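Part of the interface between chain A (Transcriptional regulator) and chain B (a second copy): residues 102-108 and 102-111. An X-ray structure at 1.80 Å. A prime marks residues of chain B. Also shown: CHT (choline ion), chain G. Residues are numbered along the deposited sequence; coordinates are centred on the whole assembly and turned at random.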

# COMPACT_ATOMS: atom_id res chain seq x y z
N TRP A 102 -6.70 -6.31 -0.38
CA TRP A 102 -6.14 -5.41 0.65
C TRP A 102 -5.68 -4.08 0.10
O TRP A 102 -6.00 -3.05 0.74
N LEU A 103 -5.04 -4.08 -1.05
CA LEU A 103 -4.67 -2.81 -1.70
C LEU A 103 -5.95 -1.95 -1.90
O LEU A 103 -5.94 -0.69 -1.75
N GLN A 104 -7.06 -2.56 -2.27
CA GLN A 104 -8.30 -1.77 -2.48
C GLN A 104 -8.89 -1.27 -1.13
O GLN A 104 -9.53 -0.21 -1.03
N VAL A 105 -8.70 -2.10 -0.13
CA VAL A 105 -9.17 -1.77 1.18
C VAL A 105 -8.45 -0.61 1.77
O VAL A 105 -9.07 0.27 2.43
N TRP A 106 -7.16 -0.50 1.46
CA TRP A 106 -6.45 0.67 2.00
C TRP A 106 -7.12 1.96 1.54
O TRP A 106 -7.29 2.92 2.30
N THR A 107 -7.49 2.04 0.24
CA THR A 107 -8.21 3.16 -0.21
C THR A 107 -9.60 3.28 0.32
O THR A 107 -9.99 4.31 0.78
N GLU A 108 -10.38 2.22 0.23
CA GLU A 108 -11.77 2.30 0.70
C GLU A 108 -11.84 2.63 2.19
O GLU A 108 -12.82 3.22 2.66
N TRP B 102 -1.99 8.17 -4.86
CA TRP B 102 -1.01 7.07 -5.01
C TRP B 102 -1.56 5.72 -4.58
O TRP B 102 -1.36 4.69 -5.28
N LEU B 103 -2.22 5.69 -3.44
CA LEU B 103 -2.89 4.52 -3.00
C LEU B 103 -3.85 3.91 -4.04
O LEU B 103 -3.86 2.71 -4.28
N GLN B 104 -4.56 4.75 -4.74
CA GLN B 104 -5.50 4.32 -5.79
C GLN B 104 -4.68 3.83 -7.02
O GLN B 104 -5.08 2.89 -7.74
N VAL B 105 -3.56 4.47 -7.25
CA VAL B 105 -2.76 4.14 -8.37
C VAL B 105 -2.15 2.75 -8.19
O VAL B 105 -2.07 1.97 -9.22
N TRP B 106 -1.75 2.40 -7.01
CA TRP B 106 -1.23 1.04 -6.78
C TRP B 106 -2.23 -0.00 -7.21
O TRP B 106 -1.89 -0.98 -7.89
N THR B 107 -3.51 0.20 -6.88
CA THR B 107 -4.51 -0.72 -7.31
C THR B 107 -4.82 -0.71 -8.75
O THR B 107 -4.89 -1.77 -9.35
N GLU B 108 -5.02 0.48 -9.33
CA GLU B 108 -5.35 0.58 -10.74
C GLU B 108 -4.21 0.06 -11.64
O GLU B 108 -4.51 -0.28 -12.79
N SER B 109 -2.98 0.08 -11.11
CA SER B 109 -1.71 -0.45 -11.79
C SER B 109 -1.81 -1.92 -12.15
O SER B 109 -1.44 -2.35 -13.27
N THR B 110 -2.34 -2.68 -11.21
CA THR B 110 -2.60 -4.11 -11.34
C THR B 110 -3.69 -4.47 -12.33
O THR B 110 -4.04 -5.68 -12.43
N LEU B 111 -4.23 -3.48 -13.03
CA LEU B 111 -5.32 -3.67 -14.01
C LEU B 111 -5.17 -2.86 -15.33
O LEU B 111 -5.66 -3.28 -16.37

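Chain A is helical throughout this stretch; in chain B a helix gives way to loop, with Thr110′ and Leu111′ outside it. The two helices run nearly antiparallel, with their axes 8.7 Å apart at closest approach and an angle of 153° between directions. The register is reciprocal. Leu103 CA lies 6.0 Å from Thr107′ CA, and Thr107 CA lies 6.2 Å from Leu103′ CA. At both of these points a threonine faces a leucine.

Leu103, Trp106 and Thr107 point toward the partner helix, and so do their counterparts in chain B. This is the one-turn spacing of a helix face. Trp102 points away in both copies and takes no part in the packing between the stretches.

Thr107 is the short side chain at the close approach. Its chi1 is m in both copies, at -89° and -79°. The hydroxyl reaches the opposite helix in each case. Thr107′ OG1 lies 3.5 Å from Leu103 CB and 3.6 Å from Gln104 CG. In the equivalent contact, Thr107 OG1 is 3.6 Å from Leu103′ CB and 3.4 Å from Gln104′ CG. These are van der Waals contacts with carbon. No hydrogen bond crosses between the stretches.

Leu103 has an unusual chi1, -93° in chain A and -96° in chain B, between the standard wells. Chi2 is p in both. The same conformation occurs in both copies. It brings CD2 to the base of the facing tryptophan: Leu103 CD2 is 4.1 Å from Trp106′ CB, and Leu103′ CD2 is 4.0 Å from Trp106 CB.

Trp106 is m in both chains, with chi2 of -30° and -26°. The two indoles meet on one flank of the contact, with the Gln104 side chains on the other. Trp106 CZ3 lies 3.9 Å from Trp106′ CE3. The six-membered rings have centroids 6.0 Å apart and planes at 81°. They touch rim to rim, and neither covers the face of the other. Trp106 NE1 is hydrogen-bonded elsewhere in the structure.

Gln104 points sideways. Its chi angles are m, t and 62°, and Gln104′ matches them closely. The aliphatic CG meets the threonine hydroxyl across the contact, while the amide end finds its hydrogen bonds outside it. Glu108 and Glu108′ point away, although their ends come nearer. Both are m, m and make no contact with the other stretch.

Two side chains late in the chain B stretch bond to backbone oxygens. Ser109′, with chi1 m, donates from OG to Val105′ O at 2.8 Å, one turn back. Thr110′ has chi1 p and donates from OG1 to Thr107′ O at 2.7 Å. Its methyl CG2 lies 4.5 Å from Leu103 CD2, a marginal contact at the edge of the packing.

The choline ion sits beside chain B. Its C4 lies over one face of the Trp102′ ring, 3.5 Å from Trp102′ CG. Choline C6 approaches the Trp106′ ring obliquely.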

# COMPACT_ATOMS: atom_id res chain seq x y z
CB TRP A 102 -5.15 -6.02 1.65
CG TRP A 102 -5.77 -7.14 2.46
CD1 TRP A 102 -5.42 -8.45 2.38
CD2 TRP A 102 -6.86 -7.06 3.41
NE1 TRP A 102 -6.21 -9.21 3.23
CE2 TRP A 102 -7.12 -8.38 3.85
CE3 TRP A 102 -7.70 -6.00 3.88
CZ2 TRP A 102 -8.10 -8.67 4.80
CZ3 TRP A 102 -8.67 -6.28 4.85
CH2 TRP A 102 -8.87 -7.62 5.28
CB LEU A 103 -4.00 -2.99 -3.07
CG LEU A 103 -2.46 -3.03 -3.13
CD1 LEU A 103 -1.88 -4.16 -2.33
CD2 LEU A 103 -1.90 -3.08 -4.52
CB GLN A 104 -9.30 -2.60 -3.28
CG GLN A 104 -8.79 -3.04 -4.63
CD GLN A 104 -9.82 -3.95 -5.29
OE1 GLN A 104 -10.96 -3.54 -5.57
NE2 GLN A 104 -9.41 -5.11 -5.59
CB VAL A 105 -9.14 -2.99 2.09
CG1 VAL A 105 -9.38 -2.65 3.59
CG2 VAL A 105 -10.29 -3.87 1.66
CB TRP A 106 -4.95 0.60 1.59
CG TRP A 106 -4.26 -0.51 2.08
CD1 TRP A 106 -4.48 -1.21 3.25
CD2 TRP A 106 -3.07 -1.04 1.52
NE1 TRP A 106 -3.56 -2.17 3.38
CE2 TRP A 106 -2.63 -2.05 2.37
CE3 TRP A 106 -2.31 -0.73 0.35
CZ2 TRP A 106 -1.50 -2.81 2.11
CZ3 TRP A 106 -1.18 -1.50 0.08
CH2 TRP A 106 -0.79 -2.53 0.96
CB THR A 107 -8.29 3.20 -1.75
OG1 THR A 107 -7.15 3.90 -2.12
CG2 THR A 107 -9.50 4.02 -2.24
CB GLU A 108 -12.54 1.01 0.41
CG GLU A 108 -12.64 0.69 -1.07
CD GLU A 108 -13.40 1.76 -1.83
OE1 GLU A 108 -14.44 2.16 -1.27
OE2 GLU A 108 -12.93 2.22 -2.93
CB TRP B 102 0.39 7.35 -4.47
CG TRP B 102 1.04 8.41 -5.29
CD1 TRP B 102 1.36 9.67 -4.89
CD2 TRP B 102 1.28 8.37 -6.72
NE1 TRP B 102 1.81 10.41 -5.96
CE2 TRP B 102 1.78 9.63 -7.09
CE3 TRP B 102 1.18 7.36 -7.70
CZ2 TRP B 102 2.17 9.92 -8.39
CZ3 TRP B 102 1.58 7.65 -8.99
CH2 TRP B 102 2.07 8.92 -9.32
CB LEU B 103 -3.64 4.73 -1.67
CG LEU B 103 -2.86 4.29 -0.39
CD1 LEU B 103 -1.62 5.17 -0.16
CD2 LEU B 103 -3.75 4.39 0.83
CB GLN B 104 -6.40 5.47 -6.11
CG GLN B 104 -7.23 5.92 -4.90
CD GLN B 104 -8.14 7.07 -5.26
OE1 GLN B 104 -9.04 6.94 -6.12
NE2 GLN B 104 -7.91 8.19 -4.62
CB VAL B 105 -1.71 5.20 -8.68
CG1 VAL B 105 -0.67 4.67 -9.66
CG2 VAL B 105 -2.35 6.49 -9.20
CB TRP B 106 -0.86 0.77 -5.33
CG TRP B 106 0.19 1.59 -4.75
CD1 TRP B 106 1.18 2.20 -5.41
CD2 TRP B 106 0.30 1.95 -3.40
NE1 TRP B 106 1.91 2.92 -4.56
CE2 TRP B 106 1.43 2.74 -3.28
CE3 TRP B 106 -0.38 1.55 -2.21
CZ2 TRP B 106 1.91 3.22 -2.06
CZ3 TRP B 106 0.05 2.09 -0.97
CH2 TRP B 106 1.19 2.91 -0.90
CB THR B 107 -5.89 -0.48 -6.62
OG1 THR B 107 -5.83 -1.04 -5.34
CG2 THR B 107 -6.96 -1.23 -7.34
CB GLU B 108 -5.71 1.99 -11.17
CG GLU B 108 -6.92 2.53 -10.41
CD GLU B 108 -8.13 1.71 -10.71
OE1 GLU B 108 -8.29 1.42 -11.96
OE2 GLU B 108 -8.84 1.31 -9.74
CB SER B 109 -0.47 -0.23 -10.90
OG SER B 109 -0.05 1.14 -10.94
CB THR B 110 -3.06 -4.69 -9.99
OG1 THR B 110 -4.42 -4.37 -9.73
CG2 THR B 110 -2.19 -4.17 -8.84
CB LEU B 111 -6.65 -3.18 -13.36
CG LEU B 111 -7.08 -3.68 -11.96
CD1 LEU B 111 -8.24 -2.86 -11.38
CD2 LEU B 111 -7.44 -5.15 -12.04
C4 CHT G . 4.44 7.56 -4.86
C5 CHT G . 5.51 7.88 -3.82
C6 CHT G . 3.78 7.20 -2.09
C7 CHT G . 4.52 9.44 -2.19
C8 CHT G . 6.07 7.62 -1.53
O6 CHT G . 4.85 7.92 -6.20
N1 CHT G . 4.96 8.03 -2.43